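Local coordinates for type II restriction enzyme SfiI (PDB 2EZV), which cuts double-stranded DNA as a tetrameric restriction endonuclease, recognising the interrupted sequence GGCCNNNNNGGCC, at residues S202-G207 / A217-Y222; Q3-L8 / V151-T156. All coordinates share one frame; numbering follows the deposited sequence.

Interaction 1. Residues S202-G207 / A217-Y222. With nucleotides of chain B; nucleotides of chain A.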
loop_
_atom_site.group_PDB
_atom_site.type_symbol
_atom_site.label_atom_id
_atom_site.label_comp_id
_atom_site.label_asym_id
_atom_site.label_seq_id
_atom_site.Cartn_x
_atom_site.Cartn_y
_atom_site.Cartn_z
ATOM N N SER D 202 -20.922 34.246 11.579
ATOM C CA SER D 202 -20.145 33.028 11.797
ATOM C C SER D 202 -21.034 31.804 12.017
ATOM O O SER D 202 -22.253 31.924 12.179
ATOM C CB SER D 202 -19.260 33.182 13.028
ATOM O OG SER D 202 -20.035 32.977 14.200
ATOM N N PHE D 203 -20.408 30.626 12.029
ATOM C CA PHE D 203 -21.130 29.385 12.271
ATOM C C PHE D 203 -20.691 28.786 13.603
ATOM O O PHE D 203 -20.996 27.637 13.911
ATOM C CB PHE D 203 -20.915 28.377 11.128
ATOM C CG PHE D 203 -19.488 28.263 10.668
ATOM C CD1 PHE D 203 -19.137 28.623 9.374
ATOM C CD2 PHE D 203 -18.498 27.793 11.522
ATOM C CE1 PHE D 203 -17.820 28.518 8.936
ATOM C CE2 PHE D 203 -17.178 27.684 11.092
ATOM C CZ PHE D 203 -16.841 28.048 9.797
ATOM N N PHE D 204 -19.978 29.582 14.394
ATOM C CA PHE D 204 -19.498 29.149 15.702
ATOM C C PHE D 204 -20.568 29.323 16.777
ATOM O O PHE D 204 -21.558 30.027 16.572
ATOM C CB PHE D 204 -18.246 29.938 16.080
ATOM C CG PHE D 204 -17.058 29.622 15.221
ATOM C CD1 PHE D 204 -16.377 30.635 14.553
ATOM C CD2 PHE D 204 -16.620 28.308 15.076
ATOM C CE1 PHE D 204 -15.276 30.344 13.751
ATOM C CE2 PHE D 204 -15.524 28.005 14.281
ATOM C CZ PHE D 204 -14.848 29.022 13.615
ATOM N N GLY D 205 -20.370 28.670 17.918
ATOM C CA GLY D 205 -21.332 28.763 19.007
ATOM C C GLY D 205 -20.701 28.577 20.379
ATOM O O GLY D 205 -19.483 28.419 20.497
ATOM N N ALA D 206 -21.523 28.595 21.424
ATOM C CA ALA D 206 -21.018 28.426 22.780
ATOM C C ALA D 206 -20.420 27.033 22.966
ATOM O O ALA D 206 -21.021 26.029 22.567
ATOM C CB ALA D 206 -22.139 28.656 23.788
ATOM N N GLY D 207 -19.237 26.982 23.573
ATOM C CA GLY D 207 -18.564 25.716 23.815
ATOM C C GLY D 207 -19.341 24.762 24.707
ATOM O O GLY D 207 -20.270 25.163 25.403
ATOM N N ALA D 217 -12.520 25.454 28.218
ATOM C CA ALA D 217 -13.151 26.255 27.157
ATOM C C ALA D 217 -12.970 25.699 25.742
ATOM O O ALA D 217 -11.850 25.548 25.242
ATOM C CB ALA D 217 -12.652 27.704 27.207
ATOM N N ARG D 218 -14.098 25.415 25.101
ATOM C CA ARG D 218 -14.112 24.875 23.753
ATOM C C ARG D 218 -14.994 25.744 22.872
ATOM O O ARG D 218 -15.398 26.837 23.271
ATOM C CB ARG D 218 -14.675 23.461 23.765
ATOM C CG ARG D 218 -14.054 22.547 24.790
ATOM C CD ARG D 218 -14.693 21.182 24.685
ATOM N NE ARG D 218 -15.060 20.629 25.981
ATOM C CZ ARG D 218 -15.807 19.541 26.130
ATOM N NH1 ARG D 218 -16.261 18.902 25.058
ATOM N NH2 ARG D 218 -16.093 19.090 27.348
ATOM N N ILE D 219 -15.305 25.247 21.678
ATOM C CA ILE D 219 -16.151 25.984 20.752
ATOM C C ILE D 219 -17.038 25.018 19.975
ATOM O O ILE D 219 -16.730 23.830 19.861
ATOM C CB ILE D 219 -15.300 26.808 19.764
ATOM C CG1 ILE D 219 -16.186 27.783 18.987
ATOM C CG2 ILE D 219 -14.606 25.882 18.788
ATOM C CD1 ILE D 219 -15.406 28.862 18.265
ATOM N N ARG D 220 -18.146 25.531 19.450
ATOM C CA ARG D 220 -19.078 24.723 18.677
ATOM C C ARG D 220 -19.208 25.258 17.255
ATOM O O ARG D 220 -18.962 26.439 17.002
ATOM C CB ARG D 220 -20.462 24.729 19.326
ATOM C CG ARG D 220 -20.779 23.536 20.212
ATOM C CD ARG D 220 -22.293 23.419 20.394
ATOM N NE ARG D 220 -22.698 22.236 21.152
ATOM C CZ ARG D 220 -22.722 22.157 22.481
ATOM N NH1 ARG D 220 -22.365 23.199 23.224
ATOM N NH2 ARG D 220 -23.104 21.031 23.066
ATOM N N VAL D 221 -19.589 24.372 16.338
ATOM C CA VAL D 221 -19.809 24.718 14.938
ATOM C C VAL D 221 -21.207 24.213 14.621
ATOM O O VAL D 221 -21.503 23.038 14.835
ATOM C CB VAL D 221 -18.818 24.009 13.997
ATOM C CG1 VAL D 221 -19.198 24.283 12.552
ATOM C CG2 VAL D 221 -17.400 24.476 14.276
ATOM N N TYR D 222 -22.072 25.084 14.119
ATOM C CA TYR D 222 -23.421 24.650 13.821
ATOM C C TYR D 222 -23.651 24.317 12.359
ATOM O O TYR D 222 -23.397 25.123 11.467
ATOM C CB TYR D 222 -24.436 25.685 14.322
ATOM C CG TYR D 222 -24.605 25.627 15.824
ATOM C CD1 TYR D 222 -23.616 26.120 16.673
ATOM C CD2 TYR D 222 -25.715 25.002 16.397
ATOM C CE1 TYR D 222 -23.722 25.990 18.055
ATOM C CE2 TYR D 222 -25.832 24.864 17.786
ATOM C CZ TYR D 222 -24.828 25.360 18.604
ATOM O OH TYR D 222 -24.920 25.217 19.971
ATOM P P DG B 5 -25.370 29.953 21.912
ATOM O OP1 DG B 5 -25.079 31.368 21.579
ATOM O OP2 DG B 5 -24.417 28.896 21.500
ATOM O "O5'" DG B 5 -25.554 29.860 23.489
ATOM C "C5'" DG B 5 -26.146 28.704 24.056
ATOM C "C4'" DG B 5 -26.221 28.803 25.562
ATOM O "O4'" DG B 5 -26.909 27.615 26.001
ATOM C "C3'" DG B 5 -24.890 28.803 26.315
ATOM O "O3'" DG B 5 -25.089 29.435 27.605
ATOM C "C2'" DG B 5 -24.603 27.317 26.442
ATOM C "C1'" DG B 5 -25.995 26.708 26.597
ATOM N N9 DG B 5 -26.194 25.420 25.941
ATOM C C8 DG B 5 -25.758 25.033 24.697
ATOM N N7 DG B 5 -26.134 23.825 24.375
ATOM C C5 DG B 5 -26.854 23.386 25.476
ATOM C C6 DG B 5 -27.516 22.148 25.718
ATOM O O6 DG B 5 -27.603 21.156 24.979
ATOM N N1 DG B 5 -28.120 22.131 26.973
ATOM C C2 DG B 5 -28.094 23.168 27.878
ATOM N N2 DG B 5 -28.734 22.967 29.041
ATOM N N3 DG B 5 -27.484 24.319 27.663
ATOM C C4 DG B 5 -26.891 24.359 26.453
ATOM P P DG B 6 -23.827 29.824 28.543
ATOM O OP1 DG B 6 -24.153 31.100 29.227
ATOM O OP2 DG B 6 -22.590 29.738 27.725
ATOM O "O5'" DG B 6 -23.807 28.684 29.664
ATOM C "C5'" DG B 6 -24.547 27.481 29.468
ATOM C "C4'" DG B 6 -24.182 26.419 30.482
ATOM O "O4'" DG B 6 -24.515 25.143 29.883
ATOM C "C3'" DG B 6 -22.683 26.330 30.793
ATOM O "O3'" DG B 6 -22.527 25.504 31.961
ATOM C "C2'" DG B 6 -22.180 25.444 29.671
ATOM C "C1'" DG B 6 -23.317 24.447 29.585
ATOM N N9 DG B 6 -23.485 23.692 28.348
ATOM C C8 DG B 6 -22.909 23.928 27.122
ATOM N N7 DG B 6 -23.204 23.015 26.236
ATOM C C5 DG B 6 -24.039 22.134 26.916
ATOM C C6 DG B 6 -24.676 20.943 26.481
ATOM O O6 DG B 6 -24.629 20.401 25.369
ATOM N N1 DG B 6 -25.434 20.370 27.499
ATOM C C2 DG B 6 -25.561 20.873 28.770
ATOM N N2 DG B 6 -26.333 20.177 29.615
ATOM N N3 DG B 6 -24.972 21.976 29.183
ATOM C C4 DG B 6 -24.233 22.551 28.213
ATOM P P DG A 14 -16.838 12.023 20.877
ATOM O OP1 DG A 14 -16.818 10.907 19.893
ATOM O OP2 DG A 14 -16.428 13.388 20.458
ATOM O "O5'" DG A 14 -18.312 12.127 21.453
ATOM C "C5'" DG A 14 -18.547 12.895 22.615
ATOM C "C4'" DG A 14 -19.557 12.214 23.502
ATOM O "O4'" DG A 14 -19.278 12.625 24.852
ATOM C "C3'" DG A 14 -20.995 12.640 23.227
ATOM O "O3'" DG A 14 -21.883 11.624 23.693
ATOM C "C2'" DG A 14 -21.125 13.883 24.081
ATOM C "C1'" DG A 14 -20.267 13.535 25.289
ATOM N N9 DG A 14 -19.581 14.670 25.893
ATOM C C8 DG A 14 -18.614 15.471 25.330
ATOM N N7 DG A 14 -18.214 16.422 26.129
ATOM C C5 DG A 14 -18.959 16.231 27.286
ATOM C C6 DG A 14 -18.971 16.954 28.501
ATOM O O6 DG A 14 -18.305 17.947 28.813
ATOM N N1 DG A 14 -19.879 16.412 29.408
ATOM C C2 DG A 14 -20.675 15.313 29.173
ATOM N N2 DG A 14 -21.491 14.932 30.164
ATOM N N3 DG A 14 -20.671 14.636 28.045
ATOM C C4 DG A 14 -19.799 15.147 27.153
HETATM O O HOH W 1 -23.364 26.505 21.718
#

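Interaction 2. Residues Q3-L8 / V151-T156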
loop_
_atom_site.group_PDB
_atom_site.type_symbol
_atom_site.label_atom_id
_atom_site.label_comp_id
_atom_site.label_asym_id
_atom_site.label_seq_id
_atom_site.Cartn_x
_atom_site.Cartn_y
_atom_site.Cartn_z
ATOM N N GLN D 3 2.992 25.675 -6.051
ATOM C CA GLN D 3 3.414 24.661 -5.090
ATOM C C GLN D 3 3.117 25.234 -3.702
ATOM O O GLN D 3 2.808 24.502 -2.766
ATOM C CB GLN D 3 4.912 24.360 -5.198
ATOM C CG GLN D 3 5.333 23.513 -6.393
ATOM C CD GLN D 3 6.738 22.948 -6.216
ATOM O OE1 GLN D 3 7.693 23.692 -5.991
ATOM N NE2 GLN D 3 6.866 21.623 -6.308
ATOM N N ASP D 4 3.215 26.557 -3.589
ATOM C CA ASP D 4 2.965 27.266 -2.337
ATOM C C ASP D 4 1.490 27.666 -2.311
ATOM O O ASP D 4 1.052 28.506 -3.090
ATOM C CB ASP D 4 3.836 28.524 -2.276
ATOM C CG ASP D 4 3.895 29.134 -0.890
ATOM O OD1 ASP D 4 2.833 29.306 -0.259
ATOM O OD2 ASP D 4 5.013 29.449 -0.438
ATOM N N TYR D 5 0.726 27.070 -1.409
ATOM C CA TYR D 5 -0.692 27.370 -1.330
ATOM C C TYR D 5 -0.994 28.854 -1.099
ATOM O O TYR D 5 -2.056 29.337 -1.480
ATOM C CB TYR D 5 -1.333 26.530 -0.235
ATOM C CG TYR D 5 -1.169 27.097 1.149
ATOM C CD1 TYR D 5 -2.187 27.854 1.733
ATOM C CD2 TYR D 5 0.006 26.895 1.874
ATOM C CE1 TYR D 5 -2.044 28.389 3.002
ATOM C CE2 TYR D 5 0.164 27.434 3.148
ATOM C CZ TYR D 5 -0.868 28.179 3.701
ATOM O OH TYR D 5 -0.729 28.725 4.945
ATOM N N ARG D 6 -0.070 29.582 -0.478
ATOM C CA ARG D 6 -0.295 31.003 -0.230
ATOM C C ARG D 6 -0.418 31.786 -1.537
ATOM O O ARG D 6 -1.060 32.830 -1.580
ATOM C CB ARG D 6 0.828 31.573 0.647
ATOM C CG ARG D 6 0.771 31.070 2.093
ATOM C CD ARG D 6 2.054 31.329 2.866
ATOM N NE ARG D 6 3.218 30.758 2.202
ATOM C CZ ARG D 6 4.431 30.692 2.742
ATOM N NH1 ARG D 6 4.641 31.160 3.969
ATOM N NH2 ARG D 6 5.438 30.168 2.053
ATOM N N GLU D 7 0.181 31.276 -2.607
ATOM C CA GLU D 7 0.092 31.950 -3.888
ATOM C C GLU D 7 -1.237 31.631 -4.565
ATOM O O GLU D 7 -1.522 32.138 -5.650
ATOM C CB GLU D 7 1.219 31.513 -4.806
ATOM C CG GLU D 7 2.582 31.615 -4.210
ATOM C CD GLU D 7 3.640 31.286 -5.224
ATOM O OE1 GLU D 7 3.359 30.450 -6.115
ATOM O OE2 GLU D 7 4.749 31.854 -5.128
ATOM N N LEU D 8 -2.037 30.764 -3.955
ATOM C CA LEU D 8 -3.337 30.432 -4.528
ATOM C C LEU D 8 -4.306 31.521 -4.117
ATOM O O LEU D 8 -4.157 32.120 -3.052
ATOM C CB LEU D 8 -3.867 29.094 -3.996
ATOM C CG LEU D 8 -3.173 27.795 -4.401
ATOM C CD1 LEU D 8 -4.009 26.610 -3.920
ATOM C CD2 LEU D 8 -3.018 27.748 -5.906
ATOM N N VAL D 151 12.418 25.621 2.634
ATOM C CA VAL D 151 11.182 24.992 3.045
ATOM C C VAL D 151 10.028 25.199 2.076
ATOM O O VAL D 151 9.971 26.190 1.349
ATOM C CB VAL D 151 10.775 25.489 4.445
ATOM C CG1 VAL D 151 11.817 25.060 5.449
ATOM C CG2 VAL D 151 10.642 27.012 4.446
ATOM N N LEU D 152 9.115 24.235 2.078
ATOM C CA LEU D 152 7.924 24.248 1.238
ATOM C C LEU D 152 6.742 23.969 2.159
ATOM O O LEU D 152 6.651 22.905 2.749
ATOM C CB LEU D 152 8.021 23.147 0.184
ATOM C CG LEU D 152 6.786 22.917 -0.684
ATOM C CD1 LEU D 152 6.547 24.135 -1.560
ATOM C CD2 LEU D 152 6.993 21.678 -1.541
ATOM N N PRO D 153 5.814 24.921 2.288
ATOM C CA PRO D 153 4.658 24.714 3.164
ATOM C C PRO D 153 3.627 23.700 2.667
ATOM O O PRO D 153 3.181 23.765 1.519
ATOM C CB PRO D 153 4.071 26.115 3.285
ATOM C CG PRO D 153 4.345 26.691 1.921
ATOM C CD PRO D 153 5.760 26.242 1.633
ATOM N N ALA D 154 3.260 22.760 3.536
ATOM C CA ALA D 154 2.256 21.758 3.196
ATOM C C ALA D 154 0.954 22.231 3.830
ATOM O O ALA D 154 0.803 22.223 5.058
ATOM C CB ALA D 154 2.652 20.388 3.747
ATOM N N VAL D 155 0.020 22.654 2.989
ATOM C CA VAL D 155 -1.258 23.158 3.465
ATOM C C VAL D 155 -2.033 22.217 4.364
ATOM O O VAL D 155 -2.108 21.010 4.126
ATOM C CB VAL D 155 -2.199 23.504 2.313
ATOM C CG1 VAL D 155 -3.002 24.755 2.674
ATOM C CG2 VAL D 155 -1.409 23.672 1.034
ATOM N N THR D 156 -2.644 22.808 5.377
ATOM C CA THR D 156 -3.454 22.100 6.348
ATOM C C THR D 156 -4.901 22.139 5.884
ATOM O O THR D 156 -5.414 23.200 5.541
ATOM C CB THR D 156 -3.327 22.789 7.744
ATOM O OG1 THR D 156 -2.419 22.042 8.560
ATOM C CG2 THR D 156 -4.673 22.906 8.437
HETATM O O HOH W 2 1.650 24.762 -0.542
#

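Interaction 1. Residues S202-G207 / A217-Y222
R220 is extended from CG to NE (chi3 176°), and its chain passes the carbonyl of A206, with CB, CG and CD packed beside A206 O. F204 has CG beside its backbone N and anti to the carbonyl carbon (chi1 -68°). Its side chain shares a sheet face with that of V221. F204 CD2 meets I219 CD1 at 3.5 Å and V221 CG2 at 4.0 Å. A121, from strand 121-124, packs on F204 and I219.

The strands are antiparallel. F204 and V221 form a non-hydrogen-bonded pair. G205 and R220 form the next, hydrogen-bonded pair. Its G205 N to R220 O bond is weak, and the return bond is long and doubtful. The firmer backbone link is Y222 N to F203 O, 2.8 Å. G205 CA sits 3.8 Å from Y222 CE1, at the edge of the tyrosine ring, and a side chain on G205 would clash there.

R220 NH1 donates to A206 O at 3.2 Å, with the oxygen in the guanidinium plane. The same NH1 donates to N7 of DG6 of chain B at 3.1 Å, and R220 NH2 to O6 of that base at 2.8 Å. A206 O is likely to limit the rotation of the guanidinium that meets the base. A206 N holds OP2 of DG5 of chain B at 2.9 Å. Water 1 accepts from Y222 OH and donates to A206 O and to that phosphate oxygen. R218, bent at chi3, reaches N7 and O6 of DG14 of chain A through two weak bonds.

Both arginines address the N7 and O6 edge of guanine, which faces the major groove. This is consistent with direct readout of the GGCC half-sites, with A206 N bonded to the phosphate and A206 O to the R220 guanidinium.

Interaction 2. Residues Q3-L8 / V151-T156
V155 CG1 lies over one face of the Y5 ring, 3.5 Å from its centroid, in a CH-pi contact. R6 CG lies over the opposite face. P153 CB meets the ring rim at Y5 CE2, 4.1 Å away. The Y5 ring reaches V155 with CG in the crowded position between the backbone N and the carbonyl carbon (chi1 82°).

P153 CG packs against D4 OD2 at 3.7 Å and R6 NH2 at 3.6 Å, and the proline crosses both side chains at about a right angle. Water 2 joins the backbones: it accepts from Y5 N and donates to Q3 O and P153 O. L152 CD1 touches Q3 CB and Q3 O.

Behind this shell, R6 grips the D4 carboxylate side-on. R6 NE reaches OD1 of D4 at 2.9 Å, and R6 NH2 reaches D4 OD2 at 2.6 Å in a nearly straight salt bridge (173°). OD1 also accepts from R6 N, through its anti lone pair. An alanine in place of D4 would probably leave the R6 guanidinium without its charged mate, free to swing off P153, and the turn without its side-chain bond.

Further out, H141 and H188 meet the Y5 ring. Q3 OE1 accepts from L265 N of the second subunit, and L152 also packs on that L265. The bond from R6 N to D4 OD1 closes an Asx turn at the start of the 3-10 segment 5-7. This segment leads toward helix 10-41 and packs here on the first residues of strand 151-167 in the mixed sheet.

How the interactions relate
The two contacts sit in different parts of one subunit, with centres 28 Å apart and nearest atoms about 13 Å apart. Interaction 1 belongs to a small antiparallel sheet at the DNA. The R218 side chain is about 10 Å from the calcium ion bound at D79, D100 and A101. Interaction 2 is about 17 Å from the nucleic acid at its nearest atom and touches the second subunit instead. It lies on the main sheet, where V155 is backbone-bonded to V96 on strand 93-104, which also carries D100 and A101. Interaction 1 carries arginines that meet guanine bases, while interaction 2 packs the N-terminal segment on the sheet of the PDDEXK nuclease fold.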